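Local coordinates for protein putative Transcriptional Regulator (Rhodococcus sp., PDB 2IA2) that probably binds DNA through an N-terminal winged helix-turn-helix domain and regulates transcription as a member of the IclR family, at residues A[37-42]-A[52-57]; A[63-68]-A[77-82]; A[94-99]-A[254-259]. One frame throughout, in Å; residues are numbered along the deposited sequence.

Contact 1: residues A[37-42]-A[52-57]; sequences RTLSDV and TARRFL
Leu39 sets its CG anti to the backbone N (chi1 -177°), and its second torsion then spreads the two methyls over the helix of 52-57. Leu57 takes another setting. Its CG is anti to the carbonyl carbon (chi1 -77°), which sends CD1 out toward 37-42. Arg54 again has CG anti to its N, but its chain bends at chi3 (-61°), so that the guanidinium swings back over Leu39.

Leu39 is the main side chain of the contact. Its CD1 drops between three residues of the facing helix. Leu39 CD1 lies 3.6 Å from Leu57 CD1 and touches Ala53 CB. Leu39 CD1 is also 3.4 Å from the backbone N of Arg54. The other methyl, Leu39 CD2, lies against one face of the Arg54 guanidinium and comes within 3.2 Å of Arg54 NH2. The two side chains cross obliquely. Val42, one turn further on, meets Leu57 tip to tip, with Val42 CG1 4.0 Å from Leu57 CD1. Leu39 and Val42 both pack on the Ala53 methyl. Between side chains, the contacts are thus methyl against methyl or against the arginine side chain.

Polar groups instead fix the start of helix 39-46. Thr38 is its N-cap: Thr38 OG1 accepts from Asp41 N at 3.1 Å. The side chain of the same aspartate pairs with Arg37 in a salt bridge. Arg37 NH1 donates to Asp41 OD2 at 2.7 Å, standing above the carboxylate plane. Phe73 of strand 72-75 touches both Leu39 and Leu57, and Val26 of helix 18-28 touches Leu57, so the core extends to both elements.

The pairing of helix 39-46 with helix 50-63 is that of a helix-turn-helix. Helix 50-63 stands in the place of the recognition helix, consistent with a DNA-binding role as in other IclR regulators.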
loop_
_atom_site.group_PDB
_atom_site.type_symbol
_atom_site.label_atom_id
_atom_site.label_comp_id
_atom_site.label_asym_id
_atom_site.label_seq_id
_atom_site.Cartn_x
_atom_site.Cartn_y
_atom_site.Cartn_z
ATOM N N ARG A 37 9.502 -22.773 8.517
ATOM C CA ARG A 37 9.948 -23.023 9.888
ATOM C C ARG A 37 9.471 -24.362 10.418
ATOM O O ARG A 37 8.384 -24.823 10.025
ATOM C CB ARG A 37 9.441 -21.928 10.840
ATOM C CG ARG A 37 10.033 -20.527 10.675
ATOM C CD ARG A 37 9.536 -19.753 11.871
ATOM N NE ARG A 37 9.845 -18.338 11.931
ATOM C CZ ARG A 37 10.852 -17.808 12.618
ATOM N NH1 ARG A 37 11.734 -18.582 13.223
ATOM N NH2 ARG A 37 11.022 -16.491 12.653
ATOM N N THR A 38 10.270 -24.985 11.295
ATOM C CA THR A 38 9.822 -26.216 11.974
ATOM C C THR A 38 8.887 -25.813 13.119
ATOM O O THR A 38 8.869 -24.632 13.526
ATOM C CB THR A 38 10.975 -26.992 12.636
ATOM O OG1 THR A 38 11.666 -26.084 13.501
ATOM C CG2 THR A 38 11.951 -27.583 11.607
ATOM N N LEU A 39 8.124 -26.774 13.632
ATOM C CA LEU A 39 7.392 -26.575 14.872
ATOM C C LEU A 39 8.229 -25.953 16.021
ATOM O O LEU A 39 7.820 -24.968 16.620
ATOM C CB LEU A 39 6.719 -27.886 15.322
ATOM C CG LEU A 39 5.836 -27.840 16.577
ATOM C CD1 LEU A 39 4.708 -26.774 16.508
ATOM C CD2 LEU A 39 5.232 -29.197 16.924
ATOM N N SER A 40 9.405 -26.497 16.329
ATOM C CA SER A 40 10.202 -25.955 17.436
ATOM C C SER A 40 10.603 -24.502 17.138
ATOM O O SER A 40 10.641 -23.642 18.045
ATOM C CB SER A 40 11.468 -26.784 17.683
ATOM O OG SER A 40 11.115 -28.086 18.116
ATOM N N ASP A 41 10.906 -24.228 15.875
ATOM C CA ASP A 41 11.347 -22.901 15.496
ATOM C C ASP A 41 10.206 -21.882 15.530
ATOM O O ASP A 41 10.416 -20.736 15.894
ATOM C CB ASP A 41 12.027 -22.922 14.123
ATOM C CG ASP A 41 12.801 -21.618 13.812
ATOM O OD1 ASP A 41 13.648 -21.168 14.658
ATOM O OD2 ASP A 41 12.594 -21.064 12.689
ATOM N N VAL A 42 9.006 -22.298 15.171
ATOM C CA VAL A 42 7.837 -21.437 15.324
ATOM C C VAL A 42 7.572 -21.194 16.819
ATOM O O VAL A 42 7.229 -20.066 17.195
ATOM C CB VAL A 42 6.563 -22.078 14.695
ATOM C CG1 VAL A 42 5.316 -21.385 15.159
ATOM C CG2 VAL A 42 6.642 -22.071 13.193
ATOM N N THR A 52 1.586 -25.805 22.363
ATOM C CA THR A 52 0.719 -24.660 22.092
ATOM C C THR A 52 0.881 -24.179 20.647
ATOM O O THR A 52 -0.120 -23.970 19.981
ATOM C CB THR A 52 0.878 -23.491 23.084
ATOM O OG1 THR A 52 2.250 -23.146 23.152
ATOM C CG2 THR A 52 0.415 -23.908 24.519
ATOM N N ALA A 53 2.115 -24.022 20.168
ATOM C CA ALA A 53 2.344 -23.666 18.755
ATOM C C ALA A 53 1.653 -24.614 17.761
ATOM O O ALA A 53 1.096 -24.158 16.754
ATOM C CB ALA A 53 3.886 -23.585 18.449
ATOM N N ARG A 54 1.734 -25.931 18.024
ATOM C CA ARG A 54 1.146 -26.946 17.159
ATOM C C ARG A 54 -0.349 -26.703 16.937
ATOM O O ARG A 54 -0.830 -26.766 15.789
ATOM C CB ARG A 54 1.384 -28.353 17.694
ATOM C CG ARG A 54 0.737 -29.449 16.836
ATOM C CD ARG A 54 0.900 -30.871 17.435
ATOM N NE ARG A 54 2.306 -31.264 17.555
ATOM C CZ ARG A 54 3.002 -31.367 18.696
ATOM N NH1 ARG A 54 2.469 -31.127 19.899
ATOM N NH2 ARG A 54 4.269 -31.719 18.623
ATOM N N ARG A 55 -1.066 -26.415 18.030
ATOM C CA ARG A 55 -2.507 -26.155 17.978
ATOM C C ARG A 55 -2.803 -25.016 17.009
ATOM O O ARG A 55 -3.706 -25.131 16.200
ATOM C CB ARG A 55 -3.088 -25.828 19.360
ATOM C CG ARG A 55 -3.224 -27.045 20.284
ATOM C CD ARG A 55 -4.107 -26.748 21.574
ATOM N NE ARG A 55 -5.558 -26.590 21.305
ATOM C CZ ARG A 55 -6.267 -25.462 21.470
ATOM N NH1 ARG A 55 -5.694 -24.327 21.903
ATOM N NH2 ARG A 55 -7.569 -25.473 21.198
ATOM N N PHE A 56 -2.044 -23.931 17.089
ATOM C CA PHE A 56 -2.281 -22.808 16.212
ATOM C C PHE A 56 -1.913 -23.126 14.756
ATOM O O PHE A 56 -2.695 -22.848 13.838
ATOM C CB PHE A 56 -1.564 -21.545 16.727
ATOM C CG PHE A 56 -2.011 -21.157 18.086
ATOM C CD1 PHE A 56 -1.205 -21.399 19.190
ATOM C CD2 PHE A 56 -3.290 -20.635 18.284
ATOM C CE1 PHE A 56 -1.652 -21.101 20.466
ATOM C CE2 PHE A 56 -3.737 -20.332 19.561
ATOM C CZ PHE A 56 -2.924 -20.583 20.656
ATOM N N LEU A 57 -0.733 -23.705 14.565
ATOM C CA LEU A 57 -0.297 -24.132 13.255
ATOM C C LEU A 57 -1.312 -25.078 12.627
ATOM O O LEU A 57 -1.620 -24.953 11.449
ATOM C CB LEU A 57 1.060 -24.803 13.311
ATOM C CG LEU A 57 2.222 -23.831 13.445
ATOM C CD1 LEU A 57 3.480 -24.624 13.835
ATOM C CD2 LEU A 57 2.416 -22.978 12.127
#

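Contact 2: residues A[63-68]-A[77-82]; sequences LGYVAT and PRVLEL
Tyr65 and Arg78 bury most of the surface here. The aliphatic part of Arg78 runs over one face of the Tyr65 ring. Arg78 CD makes a CH-pi contact, 4.1 Å from the Tyr65 ring centroid and 13° off its normal. Arg78 CG lies 3.6 Å from Tyr65 CE2. The Arg78 chain leaves the backbone extended, with CG anti to N, and bends only at chi3 (-54°). The guanidinium therefore goes past the ring instead of lying on it, and the two planes stand 86° apart.

The same arginine follows the backbone of the helix end. Arg78 CD comes to 3.4 Å from Leu63 O, and Arg78 CB packs on Gly64 O. Water 1 links the two sides: it donates to Gly64 O at 3.1 Å and accepts from Arg78 NH2 at 3.2 Å. Gly64 closes helix 50-63 with a Schellman motif at positive phi. A CB there would clash with Arg78 NE and jam against the preceding carbonyl. The turn leads into strand 66-68, the first strand of the hairpin that forms the wing of the winged helix-turn-helix. The chain returns along strand 72-75. Residues 77-82, beyond that strand, then pack against the helix end and the start of the wing.

Val79 N and CA lie at the edge of the Tyr65 ring, near its plane, while Val79 CG2 packs 3.5 Å from Tyr65 O. Leu82 comes from further along and meets the ring tip to tip, with Leu82 CD2 3.6 Å from Tyr65 OH. That hydroxyl has a weak hydrogen bond to Arg28 of the second subunit, whose side chain also packs on Arg78 and Leu82.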
loop_
_atom_site.group_PDB
_atom_site.type_symbol
_atom_site.label_atom_id
_atom_site.label_comp_id
_atom_site.label_asym_id
_atom_site.label_seq_id
_atom_site.Cartn_x
_atom_site.Cartn_y
_atom_site.Cartn_z
ATOM N N LEU A 63 -7.461 -23.999 8.090
ATOM C CA LEU A 63 -8.029 -22.803 7.497
ATOM C C LEU A 63 -7.426 -22.444 6.142
ATOM O O LEU A 63 -7.982 -21.617 5.434
ATOM C CB LEU A 63 -7.900 -21.628 8.461
ATOM C CG LEU A 63 -8.772 -21.763 9.709
ATOM C CD1 LEU A 63 -8.514 -20.665 10.676
ATOM C CD2 LEU A 63 -10.273 -21.739 9.302
ATOM N N GLY A 64 -6.297 -23.031 5.762
ATOM C CA GLY A 64 -5.739 -22.759 4.425
ATOM C C GLY A 64 -4.769 -21.591 4.356
ATOM O O GLY A 64 -4.316 -21.206 3.251
ATOM N N TYR A 65 -4.398 -21.078 5.538
ATOM C CA TYR A 65 -3.453 -19.973 5.667
ATOM C C TYR A 65 -2.021 -20.481 5.752
ATOM O O TYR A 65 -1.063 -19.742 5.417
ATOM C CB TYR A 65 -3.757 -19.150 6.916
ATOM C CG TYR A 65 -5.017 -18.329 6.784
ATOM C CD1 TYR A 65 -6.154 -18.646 7.493
ATOM C CD2 TYR A 65 -5.058 -17.215 5.965
ATOM C CE1 TYR A 65 -7.335 -17.874 7.384
ATOM C CE2 TYR A 65 -6.232 -16.444 5.843
ATOM C CZ TYR A 65 -7.357 -16.778 6.548
ATOM O OH TYR A 65 -8.509 -16.019 6.391
ATOM N N VAL A 66 -1.868 -21.728 6.185
ATOM C CA VAL A 66 -0.527 -22.294 6.361
ATOM C C VAL A 66 -0.547 -23.592 5.620
ATOM O O VAL A 66 -1.584 -24.225 5.558
ATOM C CB VAL A 66 -0.153 -22.495 7.874
ATOM C CG1 VAL A 66 1.052 -23.364 8.062
ATOM C CG2 VAL A 66 0.113 -21.135 8.592
ATOM N N ALA A 67 0.591 -23.968 5.035
ATOM C CA ALA A 67 0.763 -25.301 4.472
ATOM C C ALA A 67 1.936 -26.001 5.157
ATOM O O ALA A 67 2.794 -25.351 5.788
ATOM C CB ALA A 67 0.970 -25.229 2.974
ATOM N N THR A 68 1.964 -27.321 5.057
ATOM C CA THR A 68 2.987 -28.131 5.716
ATOM C C THR A 68 3.317 -29.392 4.913
ATOM O O THR A 68 2.494 -29.871 4.139
ATOM C CB THR A 68 2.609 -28.488 7.203
ATOM O OG1 THR A 68 3.715 -29.133 7.864
ATOM C CG2 THR A 68 1.329 -29.372 7.296
ATOM N N PRO A 77 -0.872 -18.036 -0.093
ATOM C CA PRO A 77 -1.456 -16.754 -0.548
ATOM C C PRO A 77 -2.802 -16.407 0.029
ATOM O O PRO A 77 -3.284 -15.309 -0.200
ATOM C CB PRO A 77 -1.596 -16.933 -2.084
ATOM C CG PRO A 77 -1.478 -18.444 -2.318
ATOM C CD PRO A 77 -0.628 -18.976 -1.204
ATOM N N ARG A 78 -3.434 -17.302 0.790
ATOM C CA ARG A 78 -4.712 -16.925 1.399
ATOM C C ARG A 78 -4.542 -15.813 2.405
ATOM O O ARG A 78 -5.472 -15.039 2.668
ATOM C CB ARG A 78 -5.395 -18.139 2.023
ATOM C CG ARG A 78 -6.837 -17.833 2.597
ATOM C CD ARG A 78 -7.538 -19.092 3.133
ATOM N NE ARG A 78 -7.526 -20.075 2.076
ATOM C CZ ARG A 78 -8.588 -20.607 1.448
ATOM N NH1 ARG A 78 -9.836 -20.298 1.772
ATOM N NH2 ARG A 78 -8.374 -21.474 0.464
ATOM N N VAL A 79 -3.335 -15.701 2.961
ATOM C CA VAL A 79 -3.040 -14.629 3.910
ATOM C C VAL A 79 -3.266 -13.248 3.310
ATOM O O VAL A 79 -3.638 -12.337 4.013
ATOM C CB VAL A 79 -1.556 -14.790 4.454
ATOM C CG1 VAL A 79 -1.288 -13.854 5.622
ATOM C CG2 VAL A 79 -1.358 -16.275 4.864
ATOM N N LEU A 80 -3.052 -13.087 1.999
ATOM C CA LEU A 80 -3.388 -11.829 1.308
ATOM C C LEU A 80 -4.854 -11.438 1.357
ATOM O O LEU A 80 -5.171 -10.258 1.204
ATOM C CB LEU A 80 -2.888 -11.840 -0.192
ATOM C CG LEU A 80 -1.350 -11.929 -0.309
ATOM C CD1 LEU A 80 -0.948 -12.074 -1.823
ATOM C CD2 LEU A 80 -0.704 -10.686 0.296
ATOM N N GLU A 81 -5.744 -12.412 1.547
ATOM C CA GLU A 81 -7.157 -12.111 1.670
ATOM C C GLU A 81 -7.472 -11.270 2.933
ATOM O O GLU A 81 -8.543 -10.648 3.055
ATOM C CB GLU A 81 -7.959 -13.438 1.572
ATOM C CG GLU A 81 -7.483 -14.277 0.272
ATOM C CD GLU A 81 -8.475 -15.297 -0.386
ATOM O OE1 GLU A 81 -9.711 -15.078 -0.335
ATOM O OE2 GLU A 81 -7.992 -16.303 -0.994
ATOM N N LEU A 82 -6.532 -11.220 3.880
ATOM C CA LEU A 82 -6.722 -10.429 5.081
ATOM C C LEU A 82 -6.374 -8.959 4.788
ATOM O O LEU A 82 -5.298 -8.506 5.176
ATOM C CB LEU A 82 -5.870 -10.992 6.239
ATOM C CG LEU A 82 -6.051 -12.488 6.632
ATOM C CD1 LEU A 82 -4.848 -13.080 7.428
ATOM C CD2 LEU A 82 -7.370 -12.754 7.363
HETATM O O HOH W 1 -5.157 -21.567 0.335
#

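Contact 3: residues A[94-99]-A[254-259]; sequences EVAQPH and TDIEQD
A histidine-carboxylate hydrogen bond joins two helices of one chain that run roughly antiparallel. His99 NE2 donates to Asp259 OD2 at 2.7 Å, with an N-H...O angle of 159°. The acceptor lies in the plane of the imidazole, but the donor stands above the carboxylate plane, 45° out of it. Water 2 also donates to Asp259 OD2 and to Val95 O, so this oxygen receives two hydrogen bonds and ties the carboxylate to the facing backbone.

The other ring nitrogen is held as well. His99 ND1 hydrogen-bonds to water 3 at 3.0 Å, and the same water donates to Asp255 OD2. With bonds at both nitrogens the rotation of the ring is fixed. The two nearby carboxylates would probably favour a protonated imidazole. One face of the ring looks onto the backbone of Asp255 and Ile256.

Ile256 forms the apolar side. With CG1 anti to the carbonyl carbon (chi1 -68°), its chain slides past His99 in the opposite direction. Ile256 CG1 reaches 3.6 Å from His99 CB, and Ile256 CD1 goes on to Ala96 CB at 4.0 Å. Val95 CG1 packs on Asp259 CB at 3.6 Å. An alanine in place of His99 would remove the ring and its bonds to Asp259 and water 3, and would probably loosen the link between the helices and leave Ile256 less well packed.

Helix 92-107 is kinked at Pro98, whose nitrogen makes no bond to the turn before. Around the pair, Ile256 and Glu257 touch Ile216 of strand 209-217, and Gln97 touches strand 120-127. The two helices thus lie side by side against the six-stranded antiparallel sheet of the C-terminal domain.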
loop_
_atom_site.group_PDB
_atom_site.type_symbol
_atom_site.label_atom_id
_atom_site.label_comp_id
_atom_site.label_asym_id
_atom_site.label_seq_id
_atom_site.Cartn_x
_atom_site.Cartn_y
_atom_site.Cartn_z
ATOM N N GLU A 94 -5.906 9.516 3.275
ATOM C CA GLU A 94 -6.566 8.445 4.027
ATOM C C GLU A 94 -5.591 7.879 5.079
ATOM O O GLU A 94 -6.021 7.487 6.159
ATOM C CB GLU A 94 -6.992 7.320 3.085
ATOM C CG GLU A 94 -8.084 7.734 2.123
ATOM C CD GLU A 94 -8.321 6.713 0.975
ATOM O OE1 GLU A 94 -7.395 6.034 0.484
ATOM O OE2 GLU A 94 -9.453 6.664 0.506
ATOM N N VAL A 95 -4.298 7.821 4.769
ATOM C CA VAL A 95 -3.316 7.355 5.753
ATOM C C VAL A 95 -3.198 8.384 6.913
ATOM O O VAL A 95 -3.263 8.025 8.108
ATOM C CB VAL A 95 -1.953 7.073 5.111
ATOM C CG1 VAL A 95 -0.859 6.930 6.198
ATOM C CG2 VAL A 95 -2.014 5.789 4.159
ATOM N N ALA A 96 -3.094 9.657 6.541
ATOM C CA ALA A 96 -2.987 10.784 7.481
ATOM C C ALA A 96 -4.189 11.018 8.372
ATOM O O ALA A 96 -4.018 11.281 9.534
ATOM C CB ALA A 96 -2.645 12.042 6.719
ATOM N N GLN A 97 -5.409 10.930 7.832
ATOM C CA GLN A 97 -6.629 11.250 8.609
ATOM C C GLN A 97 -6.710 10.735 10.066
ATOM O O GLN A 97 -6.875 11.538 10.969
ATOM C CB GLN A 97 -7.928 10.966 7.811
ATOM C CG GLN A 97 -9.169 11.745 8.311
ATOM C CD GLN A 97 -9.001 13.272 8.169
ATOM O OE1 GLN A 97 -8.415 13.759 7.207
ATOM N NE2 GLN A 97 -9.544 14.006 9.095
ATOM N N PRO A 98 -6.630 9.406 10.304
ATOM C CA PRO A 98 -6.786 8.969 11.692
ATOM C C PRO A 98 -5.700 9.561 12.617
ATOM O O PRO A 98 -5.947 9.764 13.796
ATOM C CB PRO A 98 -6.685 7.434 11.630
ATOM C CG PRO A 98 -6.415 7.067 10.226
ATOM C CD PRO A 98 -6.416 8.282 9.354
ATOM N N HIS A 99 -4.546 9.872 12.071
ATOM C CA HIS A 99 -3.478 10.422 12.847
ATOM C C HIS A 99 -3.724 11.885 13.157
ATOM O O HIS A 99 -3.475 12.308 14.221
ATOM C CB HIS A 99 -2.140 10.221 12.160
ATOM C CG HIS A 99 -1.766 8.790 11.980
ATOM N ND1 HIS A 99 -1.473 7.960 13.025
ATOM C CD2 HIS A 99 -1.665 8.039 10.873
ATOM C CE1 HIS A 99 -1.203 6.760 12.571
ATOM N NE2 HIS A 99 -1.311 6.784 11.264
ATOM N N THR A 254 5.894 11.158 12.422
ATOM C CA THR A 254 6.541 9.863 12.323
ATOM C C THR A 254 5.521 8.681 12.204
ATOM O O THR A 254 5.693 7.734 11.413
ATOM C CB THR A 254 7.561 9.661 13.486
ATOM O OG1 THR A 254 6.872 9.478 14.719
ATOM C CG2 THR A 254 8.443 10.846 13.665
ATOM N N ASP A 255 4.440 8.749 12.967
ATOM C CA ASP A 255 3.352 7.780 12.797
ATOM C C ASP A 255 2.794 7.740 11.374
ATOM O O ASP A 255 2.470 6.672 10.885
ATOM C CB ASP A 255 2.168 8.121 13.713
ATOM C CG ASP A 255 2.502 7.970 15.191
ATOM O OD1 ASP A 255 3.536 7.348 15.522
ATOM O OD2 ASP A 255 1.701 8.449 16.014
ATOM N N ILE A 256 2.616 8.907 10.756
ATOM C CA ILE A 256 2.088 8.990 9.388
ATOM C C ILE A 256 3.117 8.412 8.382
ATOM O O ILE A 256 2.769 7.579 7.520
ATOM C CB ILE A 256 1.659 10.476 8.999
ATOM C CG1 ILE A 256 0.446 10.916 9.818
ATOM C CG2 ILE A 256 1.306 10.612 7.488
ATOM C CD1 ILE A 256 0.023 12.401 9.619
ATOM N N GLU A 257 4.376 8.801 8.539
ATOM C CA GLU A 257 5.494 8.235 7.757
ATOM C C GLU A 257 5.525 6.725 7.769
ATOM O O GLU A 257 5.725 6.105 6.738
ATOM C CB GLU A 257 6.844 8.672 8.338
ATOM C CG GLU A 257 7.138 10.057 7.941
ATOM C CD GLU A 257 8.513 10.529 8.432
ATOM O OE1 GLU A 257 9.113 9.866 9.309
ATOM O OE2 GLU A 257 8.967 11.572 7.944
ATOM N N GLN A 258 5.374 6.161 8.956
ATOM C CA GLN A 258 5.556 4.737 9.128
ATOM C C GLN A 258 4.406 4.032 8.423
ATOM O O GLN A 258 4.627 3.052 7.757
ATOM C CB GLN A 258 5.548 4.340 10.588
ATOM C CG GLN A 258 6.771 4.797 11.321
ATOM C CD GLN A 258 6.859 4.201 12.698
ATOM O OE1 GLN A 258 5.993 3.404 13.118
ATOM N NE2 GLN A 258 7.904 4.564 13.414
ATOM N N ASP A 259 3.187 4.556 8.557
ATOM C CA ASP A 259 2.013 3.950 7.888
ATOM C C ASP A 259 2.120 4.077 6.378
ATOM O O ASP A 259 1.703 3.207 5.608
ATOM C CB ASP A 259 0.686 4.600 8.387
ATOM C CG ASP A 259 0.139 3.926 9.657
ATOM O OD1 ASP A 259 0.740 2.922 10.107
ATOM O OD2 ASP A 259 -0.913 4.353 10.154
HETATM O O HOH W 2 -3.274 5.249 8.798
HETATM O O HOH W 3 -0.766 8.898 15.743
#

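Overall arrangement
From the N terminus, contact 1 comes first and closes the short loop formed by the rest of helix 39-46, the turn and the start of helix 50-63. Contact 2 follows in series. It closes the hairpin of strands 66-68 and 72-75 on the chain that leaves it. Helix 50-63 runs from one to the other, both reach the three-stranded sheet, and their centres are about 16 Å apart. Contact 3 opens later and closes a long loop, 94-99 to 254-259, around most of the C-terminal domain. None nests or crosses. The centre of contact 3 is about 34 Å from that of contact 1. Contacts 1 and 2 tie together parts of the winged helix-turn-helix region, which probably binds DNA, while contact 3 joins two C-terminal-domain helices.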